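PDB 2FFM: SAV1430 from Staphylococcus aureus subsp. aureus Mu50, which is of unknown function but, being related to the N-terminal domain of Nfu/NifU scaffold proteins, may take part in iron-sulfur cluster assembly. Local coordinates for residues Asp29-Thr32 against Ser37-Ala40; Val51-His56 against Ser62-Asn67. All blocks are in the same frame, centred on the assembly; numbering follows the deposited sequence.

Contact 1 (Asp29-Thr32 against Ser37-Ala40); sequences DTYT and SQPA
Gln-38 reaches back toward the strand and runs alongside the ring of Tyr-31, the two side chains passing head to tail. Its CG lies 3.6 Å from Tyr-31 CD2, and its CD is about as close, so the aliphatic part and the amide carbon both meet the ring at its CD2 corner. The amide plane stands 80° from the ring plane, which rules out a parallel stack. With Gln-38 extended beyond CG, the amide is carried to the base of the tyrosine, near CB. Pro-39 then takes the far end: its CD lies 3.9 Å from Tyr-31 OH and 4.2 Å from Tyr-31 CZ, the proline side chain set roughly perpendicular to that of the tyrosine. The phenol is thus bordered by the loop along much of its length, while its hydroxyl is anchored by a hydrogen bond to Arg-23, whose guanidinium also makes a salt bridge with Asp-29. Tyr-31 CG sits beside the backbone N (chi1 -46°), which swings the ring over toward the loop. Pro-39 is the N-cap of helix 40-46; Tyr-31 touches Ile-42 and Gln-38 touches Leu-46 on that helix, while strand 29-31 pairs along its backbone with strand 51-57 at the sheet edge.

Contact 2 (Val51-His56 against Ser62-Asn67); sequences VKSIFH and SVDKEN
Lys-52 and Ser-53 are set against the single residue Asp-64, a classic beta bulge that shifts the register of this antiparallel hairpin by one residue. Asp-64 O accepts a hydrogen bond from Lys-52 N and a weak one from Ser-53 N (3.3 Å), while Asp-64 N returns an almost straight bond, 173° at the hydrogen, to Ser-53 O at 3.0 Å. Beyond the bulge, Phe-55 and Ser-62 make a hydrogen-bonded pair, with Phe-55 N 2.8 Å from Ser-62 O and the carbonyl of Phe-55 receiving Ser-62 N in its plane. Between these two pairs, the Ile-54 and Val-63 side chains run next to each other on one face; Ile-54 CD1 touches both methyls of Val-63, and Val-51 CG1 reaches Val-63 CG1 at 4.1 Å. On the other face, Ser-53 OG lies 2.9 Å from Asp-64 OD2, and Ser-62 CB meets the ring of Phe-55 at its edge. Lys-52 leaves the bulge with CG anti to its N (chi1 174°), then bends back so that NZ forms a salt bridge with Glu-66 OE2. Helix 40-46 covers Ile-54, helix 71-80 covers Val-51 and Val-63, and strand 14-19 bonds to Val-63 through Met-15. The chemistry is therefore divided: branched aliphatics turn to the helices, the opposite face carries Ser-53, Ser-62 and Asp-64 beside Phe-55, and the ion pair links the bulge to the segment just past strand 60-65.

Contacts 1 and 2 follow one another along the chain, with centres about 12 Å apart, and meet in one antiparallel sheet: contact 1 supplies the outermost strand 29-31, which pairs with strand 51-57 of contact 2. Asp-29 O lies 2.8 Å from His-56 N and Tyr-31 N 2.9 Å from Ile-54 O, both probable hydrogen bonds, so strand 51-57 has strand 29-31 along one edge and its hairpin partner 60-65 along the other. Thr-30 OG1 packs 3.6 Å from Phe-55 CD1 on the sheet face away from helix 40-46. That helix bridges the two contacts, with Ile-42 also reaching His-56 and Leu-46 also reaching Ile-54; Arg-23 extends to His-56 as well.

Contact 1 (Asp29-Thr32 against Ser37-Ala40)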
loop_
_atom_site.group_PDB
_atom_site.type_symbol
_atom_site.label_atom_id
_atom_site.label_comp_id
_atom_site.label_asym_id
_atom_site.label_seq_id
_atom_site.Cartn_x
_atom_site.Cartn_y
_atom_site.Cartn_z
ATOM N N ASP A 29 7.815 -0.455 -8.502
ATOM C CA ASP A 29 7.381 -1.848 -8.479
ATOM C C ASP A 29 5.880 -1.891 -8.203
ATOM O O ASP A 29 5.382 -1.163 -7.351
ATOM C CB ASP A 29 8.109 -2.620 -7.376
ATOM C CG ASP A 29 9.462 -3.155 -7.817
ATOM O OD1 ASP A 29 9.511 -4.224 -8.468
ATOM O OD2 ASP A 29 10.479 -2.503 -7.505
ATOM N N THR A 30 5.169 -2.743 -8.933
ATOM C CA THR A 30 3.733 -2.899 -8.757
ATOM C C THR A 30 3.491 -4.349 -8.362
ATOM O O THR A 30 3.727 -5.267 -9.149
ATOM C CB THR A 30 2.956 -2.593 -10.053
ATOM O OG1 THR A 30 3.311 -1.288 -10.515
ATOM C CG2 THR A 30 1.453 -2.640 -9.803
ATOM N N TYR A 31 3.031 -4.544 -7.132
ATOM C CA TYR A 31 2.774 -5.877 -6.618
ATOM C C TYR A 31 1.292 -6.165 -6.603
ATOM O O TYR A 31 0.515 -5.431 -5.999
ATOM C CB TYR A 31 3.326 -6.003 -5.209
ATOM C CG TYR A 31 4.716 -5.447 -5.052
ATOM C CD1 TYR A 31 4.923 -4.221 -4.426
ATOM C CD2 TYR A 31 5.830 -6.177 -5.477
ATOM C CE1 TYR A 31 6.207 -3.732 -4.205
ATOM C CE2 TYR A 31 7.124 -5.703 -5.268
ATOM C CZ TYR A 31 7.304 -4.479 -4.625
ATOM O OH TYR A 31 8.578 -4.031 -4.370
ATOM N N THR A 32 0.906 -7.250 -7.264
ATOM C CA THR A 32 -0.496 -7.638 -7.334
ATOM C C THR A 32 -0.791 -8.903 -6.535
ATOM O O THR A 32 -1.946 -9.185 -6.220
ATOM C CB THR A 32 -0.938 -7.848 -8.807
ATOM O OG1 THR A 32 -0.111 -8.848 -9.407
ATOM C CG2 THR A 32 -0.815 -6.554 -9.594
ATOM N N SER A 37 9.660 -13.200 -2.615
ATOM C CA SER A 37 10.635 -12.226 -3.096
ATOM C C SER A 37 10.341 -10.790 -2.662
ATOM O O SER A 37 11.264 -10.015 -2.398
ATOM C CB SER A 37 10.762 -12.283 -4.626
ATOM O OG SER A 37 9.563 -11.905 -5.272
ATOM N N GLN A 38 9.067 -10.431 -2.577
ATOM C CA GLN A 38 8.676 -9.079 -2.185
ATOM C C GLN A 38 8.976 -8.779 -0.721
ATOM O O GLN A 38 9.254 -9.685 0.063
ATOM C CB GLN A 38 7.176 -8.892 -2.433
ATOM C CG GLN A 38 6.768 -9.259 -3.828
ATOM C CD GLN A 38 5.278 -9.333 -3.982
ATOM O OE1 GLN A 38 4.564 -9.708 -3.050
ATOM N NE2 GLN A 38 4.793 -9.003 -5.172
ATOM N N PRO A 39 8.949 -7.491 -0.342
ATOM C CA PRO A 39 9.213 -7.163 1.064
ATOM C C PRO A 39 8.070 -7.739 1.927
ATOM O O PRO A 39 6.949 -7.898 1.450
ATOM C CB PRO A 39 9.221 -5.631 1.065
ATOM C CG PRO A 39 9.684 -5.296 -0.313
ATOM C CD PRO A 39 8.913 -6.269 -1.165
ATOM N N ALA A 40 8.354 -8.039 3.189
ATOM C CA ALA A 40 7.345 -8.609 4.077
ATOM C C ALA A 40 6.141 -7.716 4.289
ATOM O O ALA A 40 4.998 -8.173 4.168
ATOM C CB ALA A 40 7.956 -8.956 5.424
#

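Contact 2 (Val51-His56 against Ser62-Asn67)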
loop_
_atom_site.group_PDB
_atom_site.type_symbol
_atom_site.label_atom_id
_atom_site.label_comp_id
_atom_site.label_asym_id
_atom_site.label_seq_id
_atom_site.Cartn_x
_atom_site.Cartn_y
_atom_site.Cartn_z
ATOM N N VAL A 51 -7.635 -5.108 -0.697
ATOM C CA VAL A 51 -6.494 -4.544 -1.389
ATOM C C VAL A 51 -6.373 -5.232 -2.736
ATOM O O VAL A 51 -6.358 -6.460 -2.819
ATOM C CB VAL A 51 -5.196 -4.753 -0.583
ATOM C CG1 VAL A 51 -3.987 -4.312 -1.404
ATOM C CG2 VAL A 51 -5.269 -3.953 0.720
ATOM N N LYS A 52 -6.300 -4.439 -3.796
ATOM C CA LYS A 52 -6.182 -4.986 -5.144
ATOM C C LYS A 52 -4.715 -5.067 -5.586
ATOM O O LYS A 52 -4.242 -6.129 -5.974
ATOM C CB LYS A 52 -6.990 -4.130 -6.133
ATOM C CG LYS A 52 -6.824 -4.539 -7.606
ATOM C CD LYS A 52 -7.645 -5.779 -7.965
ATOM C CE LYS A 52 -8.998 -5.393 -8.567
ATOM N NZ LYS A 52 -9.739 -4.437 -7.685
ATOM N N SER A 53 -4.003 -3.944 -5.537
ATOM C CA SER A 53 -2.597 -3.922 -5.929
ATOM C C SER A 53 -1.867 -2.850 -5.144
ATOM O O SER A 53 -2.485 -2.076 -4.414
ATOM C CB SER A 53 -2.442 -3.620 -7.423
ATOM O OG SER A 53 -2.530 -2.222 -7.656
ATOM N N ILE A 54 -0.550 -2.797 -5.327
ATOM C CA ILE A 54 0.291 -1.822 -4.642
ATOM C C ILE A 54 1.351 -1.250 -5.572
ATOM O O ILE A 54 2.071 -1.993 -6.226
ATOM C CB ILE A 54 1.023 -2.462 -3.430
ATOM C CG1 ILE A 54 0.003 -2.998 -2.428
ATOM C CG2 ILE A 54 1.931 -1.437 -2.754
ATOM C CD1 ILE A 54 -0.903 -1.925 -1.882
ATOM N N PHE A 55 1.429 0.072 -5.642
ATOM C CA PHE A 55 2.440 0.733 -6.457
ATOM C C PHE A 55 3.430 1.280 -5.449
ATOM O O PHE A 55 3.059 2.079 -4.597
ATOM C CB PHE A 55 1.847 1.891 -7.257
ATOM C CG PHE A 55 2.858 2.637 -8.093
ATOM C CD1 PHE A 55 3.526 2.003 -9.137
ATOM C CD2 PHE A 55 3.107 3.990 -7.866
ATOM C CE1 PHE A 55 4.419 2.707 -9.948
ATOM C CE2 PHE A 55 3.998 4.702 -8.670
ATOM C CZ PHE A 55 4.655 4.061 -9.713
ATOM N N HIS A 56 4.683 0.847 -5.549
ATOM C CA HIS A 56 5.720 1.274 -4.619
ATOM C C HIS A 56 6.878 1.973 -5.320
ATOM O O HIS A 56 7.546 1.375 -6.163
ATOM C CB HIS A 56 6.258 0.060 -3.854
ATOM C CG HIS A 56 7.190 0.420 -2.740
ATOM N ND1 HIS A 56 7.917 -0.524 -2.047
ATOM C CD2 HIS A 56 7.494 1.614 -2.183
ATOM C CE1 HIS A 56 8.626 0.076 -1.108
ATOM N NE2 HIS A 56 8.388 1.374 -1.168
ATOM N N SER A 62 1.231 3.457 -3.308
ATOM C CA SER A 62 -0.131 3.793 -3.673
ATOM C C SER A 62 -0.882 2.474 -3.691
ATOM O O SER A 62 -0.623 1.582 -4.505
ATOM C CB SER A 62 -0.184 4.468 -5.039
ATOM O OG SER A 62 0.120 5.844 -4.937
ATOM N N VAL A 63 -1.807 2.368 -2.753
ATOM C CA VAL A 63 -2.619 1.187 -2.579
ATOM C C VAL A 63 -3.939 1.321 -3.336
ATOM O O VAL A 63 -4.585 2.364 -3.277
ATOM C CB VAL A 63 -2.883 0.992 -1.076
ATOM C CG1 VAL A 63 -3.719 -0.246 -0.831
ATOM C CG2 VAL A 63 -1.555 0.912 -0.343
ATOM N N ASP A 64 -4.315 0.273 -4.063
ATOM C CA ASP A 64 -5.567 0.247 -4.809
ATOM C C ASP A 64 -6.480 -0.773 -4.140
ATOM O O ASP A 64 -6.078 -1.913 -3.894
ATOM C CB ASP A 64 -5.356 -0.175 -6.272
ATOM C CG ASP A 64 -4.614 0.863 -7.090
ATOM O OD1 ASP A 64 -5.001 2.045 -7.076
ATOM O OD2 ASP A 64 -3.639 0.492 -7.770
ATOM N N LYS A 65 -7.708 -0.356 -3.855
ATOM C CA LYS A 65 -8.686 -1.222 -3.219
ATOM C C LYS A 65 -9.591 -1.829 -4.276
ATOM O O LYS A 65 -9.531 -1.450 -5.442
ATOM C CB LYS A 65 -9.539 -0.418 -2.237
ATOM C CG LYS A 65 -10.521 0.537 -2.910
ATOM C CD LYS A 65 -11.434 1.205 -1.884
ATOM C CE LYS A 65 -12.547 2.011 -2.547
ATOM N NZ LYS A 65 -13.444 1.146 -3.356
ATOM N N GLU A 66 -10.418 -2.780 -3.858
ATOM C CA GLU A 66 -11.368 -3.417 -4.756
ATOM C C GLU A 66 -12.510 -2.421 -4.943
ATOM O O GLU A 66 -12.845 -1.678 -4.020
ATOM C CB GLU A 66 -11.900 -4.712 -4.134
ATOM C CG GLU A 66 -10.856 -5.806 -3.967
ATOM C CD GLU A 66 -10.429 -6.405 -5.294
ATOM O OE1 GLU A 66 -9.500 -7.249 -5.308
ATOM O OE2 GLU A 66 -11.029 -6.034 -6.329
ATOM N N ASN A 67 -13.099 -2.402 -6.134
ATOM C CA ASN A 67 -14.201 -1.485 -6.431
ATOM C C ASN A 67 -15.366 -1.638 -5.460
ATOM O O ASN A 67 -16.059 -0.667 -5.144
ATOM C CB ASN A 67 -14.712 -1.708 -7.856
ATOM C CG ASN A 67 -15.874 -0.788 -8.209
ATOM O OD1 ASN A 67 -15.720 0.438 -8.260
ATOM N ND2 ASN A 67 -17.050 -1.375 -8.447
#